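Local atomic coordinates of CD180 antigen (Mus musculus, PDB entry 3T6Q), a protein that may cooperate with MD-1 and TLR4 in the innate response of B cells to bacterial lipopolysaccharide, leading to NF-kappa-B activation. Residues S419-L424 against K428-S433; E394-C399 against E403-A408; G525-L530 against K578-E583. All blocks are in the same frame, centred on the assembly; numbering follows the deposited sequence. Where two conformers were deposited one is given.

Contact 1 of 3, residues S419-L424 against K428-S433; sequences SPFQNL and KVLNLS. With NAG (2-acetamido-2-deoxy-beta-D-glucopyranose), chain F.
L430 CD2 lies over one face of the F421 ring, 4.2 Å from the centroid of that ring and only 3° off its normal, a CH-pi contact over the middle of the face. The second methyl of the same leucine, L430 CD1, reaches the ring at F421 CE1, 4.1 Å away, so both methyls of L430 take part. L432 comes in at a slant, its CD2 lying 4.3 Å from F421 CZ. The other flat group is the amide of N431, on the opposite side of strand 429-431 from the two leucines. Its ND2 is bonded covalently to C1 of the N-acetylglucosamine of chain F (1.4 Å). Its OD1 accepts the backbone N-H of S433, with N to OD1 3.0 Å and the donor in the carbonyl plane; this Asx turn fixes one side of the amide and probably helps to orient the first sugar.

The F421 side chain reaches the strand because CG stands anti to its carbonyl carbon (chi1 -49°), on a loop shaped by two overlapping beta turns, type I S419-Q422 and type II F421-L424. No hydrogen bond crosses between the segments: the contact is buried and wholly apolar. L405 lies against both F421 and L430, and L454 against L430, extending the core from repeat to repeat. A buried phenylalanine from the convex-side loop of one repeat, packed on alternate leucines in and just after the next strand, with the intervening residue turned to the concave surface, is typical of the leucine-rich-repeat solenoid of Toll-like receptors.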
loop_
_atom_site.group_PDB
_atom_site.type_symbol
_atom_site.label_atom_id
_atom_site.label_comp_id
_atom_site.label_asym_id
_atom_site.label_seq_id
_atom_site.Cartn_x
_atom_site.Cartn_y
_atom_site.Cartn_z
ATOM N N SER A 419 37.849 24.953 45.696
ATOM C CA SER A 419 36.644 24.167 46.000
ATOM C C SER A 419 35.434 24.675 45.199
ATOM O O SER A 419 34.617 25.413 45.718
ATOM C CB SER A 419 36.331 24.178 47.500
ATOM O OG SER A 419 37.424 23.670 48.222
ATOM N N PRO A 420 35.317 24.232 43.929
ATOM C CA PRO A 420 34.348 24.845 43.048
ATOM C C PRO A 420 32.912 24.565 43.438
ATOM O O PRO A 420 32.054 25.389 43.118
ATOM C CB PRO A 420 34.678 24.263 41.645
ATOM C CG PRO A 420 35.648 23.157 41.863
ATOM C CD PRO A 420 36.208 23.261 43.247
ATOM N N PHE A 421 32.662 23.446 44.142
ATOM C CA PHE A 421 31.288 23.032 44.519
ATOM C C PHE A 421 30.931 23.408 45.966
ATOM O O PHE A 421 29.921 22.957 46.508
ATOM C CB PHE A 421 31.137 21.508 44.317
ATOM C CG PHE A 421 31.622 21.043 42.987
ATOM C CD1 PHE A 421 30.868 21.292 41.831
ATOM C CD2 PHE A 421 32.859 20.403 42.871
ATOM C CE1 PHE A 421 31.349 20.887 40.591
ATOM C CE2 PHE A 421 33.345 20.005 41.629
ATOM C CZ PHE A 421 32.588 20.248 40.483
ATOM N N GLN A 422 31.727 24.282 46.557
ATOM C CA GLN A 422 31.530 24.724 47.939
ATOM C C GLN A 422 30.100 25.275 48.125
ATOM O O GLN A 422 29.636 25.987 47.267
ATOM C CB GLN A 422 32.534 25.839 48.211
ATOM C CG GLN A 422 32.504 26.412 49.610
ATOM C CD GLN A 422 33.687 27.332 49.864
ATOM O OE1 GLN A 422 34.801 26.867 50.049
ATOM N NE2 GLN A 422 33.448 28.641 49.852
ATOM N N ASN A 423 29.428 24.971 49.242
ATOM C CA ASN A 423 28.080 25.531 49.489
ATOM C C ASN A 423 27.016 25.075 48.441
ATOM O O ASN A 423 26.055 25.768 48.158
ATOM C CB ASN A 423 28.137 27.074 49.618
ATOM C CG ASN A 423 28.936 27.553 50.858
ATOM O OD1 ASN A 423 29.069 26.839 51.849
ATOM N ND2 ASN A 423 29.447 28.780 50.798
ATOM N N LEU A 424 27.190 23.874 47.899
ATOM C CA LEU A 424 26.097 23.209 47.209
ATOM C C LEU A 424 25.583 22.100 48.144
ATOM O O LEU A 424 25.690 20.891 47.857
ATOM C CB LEU A 424 26.556 22.629 45.868
ATOM C CG LEU A 424 26.813 23.664 44.765
ATOM C CD1 LEU A 424 27.303 22.932 43.496
ATOM C CD2 LEU A 424 25.577 24.529 44.490
ATOM N N LYS A 428 22.772 16.263 45.191
ATOM C CA LYS A 428 22.687 14.833 45.438
ATOM C C LYS A 428 23.390 14.062 44.323
ATOM O O LYS A 428 23.870 12.966 44.586
ATOM C CB LYS A 428 21.238 14.355 45.470
ATOM C CG LYS A 428 20.447 14.891 46.663
ATOM C CD LYS A 428 19.051 14.279 46.655
ATOM C CE LYS A 428 17.985 15.359 46.627
ATOM N NZ LYS A 428 16.639 14.739 46.811
ATOM N N VAL A 429 23.402 14.624 43.096
ATOM C CA VAL A 429 23.906 13.889 41.926
ATOM C C VAL A 429 24.884 14.795 41.158
ATOM O O VAL A 429 24.526 15.926 40.784
ATOM C CB VAL A 429 22.781 13.451 40.951
ATOM C CG1 VAL A 429 23.391 12.783 39.702
ATOM C CG2 VAL A 429 21.796 12.485 41.611
ATOM N N LEU A 430 26.102 14.298 40.928
ATOM C CA LEU A 430 27.131 15.088 40.240
ATOM C C LEU A 430 27.801 14.175 39.202
ATOM O O LEU A 430 28.356 13.120 39.573
ATOM C CB LEU A 430 28.159 15.628 41.256
ATOM C CG LEU A 430 29.370 16.404 40.755
ATOM C CD1 LEU A 430 28.966 17.605 39.878
ATOM C CD2 LEU A 430 30.206 16.891 41.940
ATOM N N ASN A 431 27.717 14.551 37.917
ATOM C CA ASN A 431 28.293 13.711 36.875
ATOM C C ASN A 431 29.482 14.479 36.291
ATOM O O ASN A 431 29.299 15.527 35.656
ATOM C CB ASN A 431 27.252 13.326 35.787
ATOM C CG ASN A 431 27.790 12.299 34.791
ATOM O OD1 ASN A 431 28.984 12.100 34.693
ATOM N ND2 ASN A 431 26.916 11.663 34.041
ATOM N N LEU A 432 30.676 13.920 36.492
ATOM C CA LEU A 432 31.942 14.503 36.012
ATOM C C LEU A 432 32.687 13.547 35.086
ATOM O O LEU A 432 33.931 13.589 34.988
ATOM C CB LEU A 432 32.862 14.842 37.213
ATOM C CG LEU A 432 32.247 15.877 38.210
ATOM C CD1 LEU A 432 33.087 16.112 39.451
ATOM C CD2 LEU A 432 32.026 17.220 37.517
ATOM N N SER A 433 31.932 12.668 34.456
ATOM C CA SER A 433 32.485 11.688 33.529
ATOM C C SER A 433 33.360 12.423 32.506
ATOM O O SER A 433 32.910 13.379 31.885
ATOM C CB SER A 433 31.342 10.976 32.830
ATOM O OG SER A 433 31.849 10.004 31.946
HETATM C C1 NAG F . 25.498 11.838 34.153
HETATM C C2 NAG F . 24.711 11.472 32.884
HETATM C C3 NAG F . 23.206 11.581 33.210
HETATM C C4 NAG F . 22.802 10.745 34.449
HETATM C C5 NAG F . 23.740 11.053 35.624
HETATM C C6 NAG F . 23.505 10.132 36.825
HETATM C C7 NAG F . 25.582 11.970 30.622
HETATM C C8 NAG F . 25.915 13.028 29.578
HETATM N N2 NAG F . 25.088 12.388 31.782
HETATM O O3 NAG F . 22.451 11.128 32.077
HETATM O O4 NAG F . 21.505 11.155 34.913
HETATM O O5 NAG F . 25.108 10.959 35.229
HETATM O O6 NAG F . 23.625 8.781 36.423
HETATM O O7 NAG F . 25.764 10.780 30.379
#

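Contact 2 of 3, residues E394-C399 against E403-A408. With NAG (2-acetamido-2-deoxy-beta-D-glucopyranose), chain F; NAG (2-acetamido-2-deoxy-beta-D-glucopyranose), chain E.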
loop_
_atom_site.group_PDB
_atom_site.type_symbol
_atom_site.label_atom_id
_atom_site.label_comp_id
_atom_site.label_asym_id
_atom_site.label_seq_id
_atom_site.Cartn_x
_atom_site.Cartn_y
_atom_site.Cartn_z
ATOM N N GLU A 394 33.591 28.099 44.902
ATOM C CA GLU A 394 32.186 28.541 44.933
ATOM C C GLU A 394 31.685 29.048 43.572
ATOM O O GLU A 394 31.159 30.159 43.436
ATOM C CB GLU A 394 31.931 29.565 46.029
ATOM C CG GLU A 394 30.516 29.423 46.556
ATOM C CD GLU A 394 30.225 30.399 47.674
ATOM O OE1 GLU A 394 29.207 30.204 48.377
ATOM O OE2 GLU A 394 31.007 31.361 47.824
ATOM N N ALA A 395 31.872 28.184 42.583
ATOM C CA ALA A 395 31.517 28.446 41.210
ATOM C C ALA A 395 29.995 28.483 40.978
ATOM O O ALA A 395 29.561 28.921 39.930
ATOM C CB ALA A 395 32.195 27.397 40.319
ATOM N N PHE A 396 29.196 28.041 41.964
ATOM C CA PHE A 396 27.764 27.904 41.814
ATOM C C PHE A 396 27.039 28.645 42.955
ATOM O O PHE A 396 25.954 28.261 43.366
ATOM C CB PHE A 396 27.382 26.410 41.694
ATOM C CG PHE A 396 28.008 25.728 40.481
ATOM C CD1 PHE A 396 27.395 25.814 39.225
ATOM C CD2 PHE A 396 29.228 25.053 40.585
ATOM C CE1 PHE A 396 27.985 25.213 38.098
ATOM C CE2 PHE A 396 29.820 24.466 39.483
ATOM C CZ PHE A 396 29.203 24.536 38.225
ATOM N N LYS A 397 27.639 29.746 43.407
ATOM C CA LYS A 397 27.075 30.556 44.493
ATOM C C LYS A 397 25.705 31.090 44.091
ATOM O O LYS A 397 24.819 31.176 44.927
ATOM C CB LYS A 397 28.011 31.717 44.833
ATOM C CG LYS A 397 27.544 32.472 46.075
ATOM C CD LYS A 397 28.329 33.752 46.305
ATOM C CE LYS A 397 27.651 34.894 45.566
ATOM N NZ LYS A 397 28.008 36.215 46.143
ATOM N N GLU A 398 25.527 31.420 42.808
ATOM C CA GLU A 398 24.218 31.866 42.293
ATOM C C GLU A 398 23.086 30.828 42.300
ATOM O O GLU A 398 21.912 31.215 42.216
ATOM C CB GLU A 398 24.354 32.489 40.890
ATOM C CG GLU A 398 25.145 33.798 40.866
ATOM C CD GLU A 398 24.491 34.938 41.673
ATOM O OE1 GLU A 398 25.185 35.544 42.508
ATOM O OE2 GLU A 398 23.290 35.244 41.477
ATOM N N CYS A 399 23.422 29.536 42.459
ATOM C CA CYS A 399 22.430 28.463 42.512
ATOM C C CYS A 399 22.622 27.529 43.670
ATOM O O CYS A 399 22.878 26.329 43.463
ATOM C CB CYS A 399 22.451 27.603 41.261
ATOM S SG CYS A 399 22.490 28.593 39.772
ATOM N N GLU A 403 20.271 20.389 42.943
ATOM C CA GLU A 403 20.242 18.989 43.390
ATOM C C GLU A 403 20.916 18.048 42.399
ATOM O O GLU A 403 21.343 16.958 42.780
ATOM C CB GLU A 403 18.795 18.492 43.582
ATOM C CG GLU A 403 18.062 19.367 44.592
ATOM C CD GLU A 403 16.760 18.776 45.072
ATOM O OE1 GLU A 403 16.093 18.032 44.310
ATOM O OE2 GLU A 403 16.394 19.103 46.217
ATOM N N LEU A 404 20.974 18.459 41.138
ATOM C CA LEU A 404 21.660 17.655 40.140
ATOM C C LEU A 404 22.520 18.596 39.300
ATOM O O LEU A 404 22.047 19.654 38.913
ATOM C CB LEU A 404 20.649 16.917 39.245
ATOM C CG LEU A 404 21.333 16.003 38.183
ATOM C CD1 LEU A 404 20.484 14.781 37.921
ATOM C CD2 LEU A 404 21.603 16.754 36.858
ATOM N N LEU A 405 23.772 18.198 39.046
ATOM C CA LEU A 405 24.700 18.982 38.209
ATOM C C LEU A 405 25.401 18.007 37.231
ATOM O O LEU A 405 26.051 17.068 37.688
ATOM C CB LEU A 405 25.725 19.638 39.127
ATOM C CG LEU A 405 26.448 20.942 38.724
ATOM C CD1 LEU A 405 27.807 21.194 39.389
ATOM C CD2 LEU A 405 26.378 21.369 37.239
ATOM N N ASP A 406 25.220 18.195 35.913
ATOM C CA ASP A 406 25.783 17.259 34.953
ATOM C C ASP A 406 26.819 18.041 34.161
ATOM O O ASP A 406 26.489 19.000 33.531
ATOM C CB ASP A 406 24.662 16.694 34.061
ATOM C CG ASP A 406 25.119 15.539 33.189
ATOM O OD1 ASP A 406 26.372 15.315 33.076
ATOM O OD2 ASP A 406 24.241 14.846 32.600
ATOM N N LEU A 407 28.079 17.622 34.247
ATOM C CA LEU A 407 29.189 18.239 33.547
ATOM C C LEU A 407 29.920 17.180 32.721
ATOM O O LEU A 407 31.100 17.349 32.351
ATOM C CB LEU A 407 30.126 18.863 34.619
ATOM C CG LEU A 407 29.566 20.182 35.199
ATOM C CD1 LEU A 407 30.283 20.557 36.499
ATOM C CD2 LEU A 407 29.682 21.337 34.197
ATOM N N ALA A 408 29.240 16.072 32.449
ATOM C CA ALA A 408 29.894 14.946 31.719
ATOM C C ALA A 408 30.461 15.448 30.382
ATOM O O ALA A 408 29.782 16.196 29.665
ATOM C CB ALA A 408 28.922 13.802 31.485
HETATM C C1 NAG F . 25.498 11.838 34.153
HETATM C C2 NAG F . 24.711 11.472 32.884
HETATM C C3 NAG F . 23.206 11.581 33.210
HETATM C C4 NAG F . 22.802 10.745 34.449
HETATM C C5 NAG F . 23.740 11.053 35.624
HETATM C C6 NAG F . 23.505 10.132 36.825
HETATM C C7 NAG F . 25.582 11.970 30.622
HETATM C C8 NAG F . 25.915 13.028 29.578
HETATM N N2 NAG F . 25.088 12.388 31.782
HETATM O O3 NAG F . 22.451 11.128 32.077
HETATM O O4 NAG F . 21.505 11.155 34.913
HETATM O O5 NAG F . 25.108 10.959 35.229
HETATM O O6 NAG F . 23.625 8.781 36.423
HETATM O O7 NAG F . 25.764 10.780 30.379
HETATM C C1 NAG E . 22.469 16.274 30.106
HETATM C C2 NAG E . 21.596 15.038 30.430
HETATM C C3 NAG E . 22.135 13.797 29.682
HETATM C C4 NAG E . 22.378 14.101 28.206
HETATM C C5 NAG E . 23.198 15.370 28.064
HETATM C C6 NAG E . 23.495 15.782 26.624
HETATM C C7 NAG E . 20.425 14.524 32.535
HETATM C C8 NAG E . 20.568 14.326 34.011
HETATM N N2 NAG E . 21.555 14.805 31.855
HETATM O O3 NAG E . 21.192 12.766 29.815
HETATM O O4 NAG E . 23.132 13.083 27.543
HETATM O O5 NAG E . 22.552 16.459 28.725
HETATM O O6 NAG E . 22.331 16.333 26.004
HETATM O O7 NAG E . 19.314 14.413 32.017
#
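L405 and L407 are the two residues of 403-408 that meet F396, while the residues alternating with them turn to the sugars. At the start, E403 is joined through its backbone to Q379 and K428, setting the strand between its neighbours. L404 faces the glycans: its CD1 and CD2 are equally near the acetamido methyl of the chain E N-acetylglucosamine, with L404 CD2 3.9 Å from C8 of that sugar. L405 points inward, toward the loop. Its CD1 lies over one face of the F396 ring, displaced toward the rim, 4.0 Å from the centroid of the F396 ring and 3.8 Å from F396 CZ. The phenylalanine, its ring swung to the backbone-N side by a chi1 of -61°, meets L405 from the opposite direction.

This inward-outward alternation is that of a leucine-rich-repeat strand, with its leucines in the solenoid core and the residues between them on the concave surface. D406, the next residue, has a carboxylate gripped by three bonds. D406 OD2 accepts the N2-H of the chain E sugar at 2.8 Å and that of the chain F sugar, attached to N431, at 2.7 Å (both N2 to OD2), so one oxygen ties two glycans together. These N-H donors would probably favour the ionised acid. D406 OD1 takes the backbone N-H of A408 (N to OD1 3.0 Å), an Asx turn that probably helps to hold the carboxylate's orientation. L407 turns inward again, its CD1 4.5 Å from F396 CZ, obliquely to the ring. A408 then puts its CB 3.6 Å from C8 of the chain F sugar.

Contact 3 of 3, residues G525-L530 against K578-E583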
loop_
_atom_site.group_PDB
_atom_site.type_symbol
_atom_site.label_atom_id
_atom_site.label_comp_id
_atom_site.label_asym_id
_atom_site.label_seq_id
_atom_site.Cartn_x
_atom_site.Cartn_y
_atom_site.Cartn_z
ATOM N N GLY A 525 27.061 -5.367 52.093
ATOM C CA GLY A 525 25.832 -5.420 51.254
ATOM C C GLY A 525 25.903 -4.582 49.998
ATOM O O GLY A 525 24.863 -4.285 49.387
ATOM N N ILE A 526 27.120 -4.220 49.583
ATOM C CA ILE A 526 27.279 -3.356 48.394
ATOM C C ILE A 526 27.131 -4.106 47.057
ATOM O O ILE A 526 27.180 -5.346 46.977
ATOM C CB ILE A 526 28.591 -2.525 48.425
ATOM C CG1 ILE A 526 29.820 -3.332 47.916
ATOM C CG2 ILE A 526 28.824 -1.945 49.823
ATOM C CD1 ILE A 526 31.097 -2.506 47.766
ATOM N N TYR A 527 26.941 -3.328 45.994
ATOM C CA TYR A 527 27.164 -3.835 44.637
ATOM C C TYR A 527 28.582 -3.394 44.238
ATOM O O TYR A 527 28.927 -2.213 44.365
ATOM C CB TYR A 527 26.132 -3.278 43.670
ATOM C CG TYR A 527 26.463 -3.590 42.217
ATOM C CD1 TYR A 527 26.097 -4.800 41.649
ATOM C CD2 TYR A 527 27.147 -2.650 41.421
ATOM C CE1 TYR A 527 26.376 -5.077 40.309
ATOM C CE2 TYR A 527 27.453 -2.921 40.098
ATOM C CZ TYR A 527 27.058 -4.123 39.548
ATOM O OH TYR A 527 27.380 -4.388 38.247
ATOM N N LEU A 528 29.399 -4.356 43.800
ATOM C CA LEU A 528 30.829 -4.112 43.558
ATOM C C LEU A 528 31.144 -4.635 42.170
ATOM O O LEU A 528 31.133 -5.841 41.948
ATOM C CB LEU A 528 31.694 -4.829 44.559
ATOM C CG LEU A 528 33.220 -4.785 44.282
ATOM C CD1 LEU A 528 33.758 -3.364 44.219
ATOM C CD2 LEU A 528 33.958 -5.569 45.363
ATOM N N ASN A 529 31.367 -3.726 41.232
ATOM C CA ASN A 529 31.688 -4.140 39.870
ATOM C C ASN A 529 33.191 -4.089 39.671
ATOM O O ASN A 529 33.774 -3.009 39.672
ATOM C CB ASN A 529 30.983 -3.212 38.853
ATOM C CG ASN A 529 31.071 -3.730 37.434
ATOM O OD1 ASN A 529 31.719 -4.731 37.165
ATOM N ND2 ASN A 529 30.420 -3.025 36.505
ATOM N N LEU A 530 33.812 -5.271 39.547
ATOM C CA LEU A 530 35.239 -5.391 39.264
ATOM C C LEU A 530 35.490 -5.908 37.833
ATOM O O LEU A 530 36.571 -6.429 37.555
ATOM C CB LEU A 530 35.942 -6.300 40.297
ATOM C CG LEU A 530 36.099 -5.561 41.652
ATOM C CD1 LEU A 530 36.463 -6.488 42.804
ATOM C CD2 LEU A 530 37.122 -4.456 41.541
ATOM N N LYS A 578 25.987 -14.419 45.222
ATOM C CA LYS A 578 26.629 -13.094 45.323
ATOM C C LYS A 578 27.323 -12.685 44.009
ATOM O O LYS A 578 27.950 -11.643 43.946
ATOM C CB LYS A 578 27.628 -13.034 46.484
ATOM C CG LYS A 578 27.042 -13.310 47.854
ATOM C CD LYS A 578 28.092 -13.139 48.945
ATOM C CE LYS A 578 27.474 -13.508 50.271
ATOM N NZ LYS A 578 26.653 -12.351 50.748
ATOM N N LEU A 579 27.202 -13.481 42.955
ATOM C CA LEU A 579 28.003 -13.226 41.756
ATOM C C LEU A 579 27.160 -12.889 40.555
ATOM O O LEU A 579 26.177 -13.568 40.287
ATOM C CB LEU A 579 28.975 -14.401 41.452
ATOM C CG LEU A 579 30.100 -14.599 42.505
ATOM C CD1 LEU A 579 30.594 -16.033 42.527
ATOM C CD2 LEU A 579 31.266 -13.650 42.276
ATOM N N GLU A 580 27.572 -11.855 39.825
ATOM C CA GLU A 580 26.895 -11.383 38.623
ATOM C C GLU A 580 27.721 -11.721 37.365
ATOM O O GLU A 580 28.946 -11.623 37.394
ATOM C CB GLU A 580 26.744 -9.857 38.738
ATOM C CG GLU A 580 26.036 -9.202 37.567
ATOM C CD GLU A 580 25.915 -7.694 37.730
ATOM O OE1 GLU A 580 24.832 -7.236 38.125
ATOM O OE2 GLU A 580 26.905 -6.968 37.503
ATOM N N ASP A 581 27.053 -12.078 36.260
ATOM C CA ASP A 581 27.738 -12.443 35.007
ATOM C C ASP A 581 28.742 -13.621 35.207
ATOM O O ASP A 581 29.851 -13.596 34.636
ATOM C CB ASP A 581 28.454 -11.211 34.405
ATOM C CG ASP A 581 27.463 -10.148 33.904
ATOM O OD1 ASP A 581 26.279 -10.482 33.810
ATOM O OD2 ASP A 581 27.844 -8.989 33.619
ATOM N N THR A 582 28.360 -14.621 36.013
ATOM C CA THR A 582 29.169 -15.856 36.145
ATOM C C THR A 582 29.454 -16.589 34.821
ATOM O O THR A 582 30.491 -17.209 34.704
ATOM C CB THR A 582 28.594 -16.865 37.145
ATOM O OG1 THR A 582 27.307 -17.295 36.699
ATOM C CG2 THR A 582 28.499 -16.238 38.511
ATOM N N GLU A 583 28.554 -16.515 33.828
ATOM C CA GLU A 583 28.824 -17.096 32.502
ATOM C C GLU A 583 29.967 -16.425 31.690
ATOM O O GLU A 583 30.462 -17.014 30.715
ATOM C CB GLU A 583 27.552 -17.138 31.644
ATOM C CG GLU A 583 26.398 -17.937 32.234
ATOM C CD GLU A 583 25.183 -17.923 31.321
ATOM O OE1 GLU A 583 25.049 -16.967 30.526
ATOM O OE2 GLU A 583 24.367 -18.870 31.384
#
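Y527 and E580 join leucine-rich repeat 19, the last of this horseshoe, to the C-terminal flanking region, the LRRCT, reaching over the intervening strand 551-553. Hydrogen bonding carries the contact. The phenol hydroxyl of Y527 donates to the carboxylate of E580, with Y527 OH 2.7 Å from E580 OE2, and the syn lone pair of that oxygen, on the side of its partner OE1, receives it. N553 ND2 also gives a hydrogen bond to OE2, so two donors grip this oxygen.

Van der Waals contact is confined to the ring edge. The carboxylate carbon of E580 lies in the plane of the ring, and Y527 CE1 is 3.4 Å from E580 OE1 and as close to OE2. The two planes stand 56° apart, and the side chains cross at about a right angle. E580 spans the gap by stretching out, CG anti to the backbone N (chi1 -179°) and the chain extended beyond. T551 touches both side chains from the strand between, and the ring of H504 meets that of Y527.

An ionic contact lies next door: D581, the residue after E580, forms a salt bridge through OD2 with R555 NH1. A further hydrogen bond links the two acids to one amide, for N553 ND2, which serves E580 OE2, is also bonded to D581 OD2.

Along the chain the order is contact 2, contact 1, contact 3. Contacts 2 and 1 are equivalent loop-to-strand contacts at successive repeat junctions, LRR 13-14 and 14-15, with centres 6 Å apart. Their strands, 404-406 and 429-431, are parallel neighbours, tied by a probable backbone bond from L407 N to N431 O, while N423 ND2 and E394 OE1 probably pair their convex-side loops. Contact 3 lies farther round the horseshoe, its centre about 28 Å from that of contact 1 and 33 Å from that of contact 2, and touches neither. Strands 453-455, 480-482 and 504-506 bridge the interval. The first two contacts thus build the repeat core beneath the concave-side glycans, whereas 525-530 with 578-583 joins the last repeat to the C-terminal flanking region.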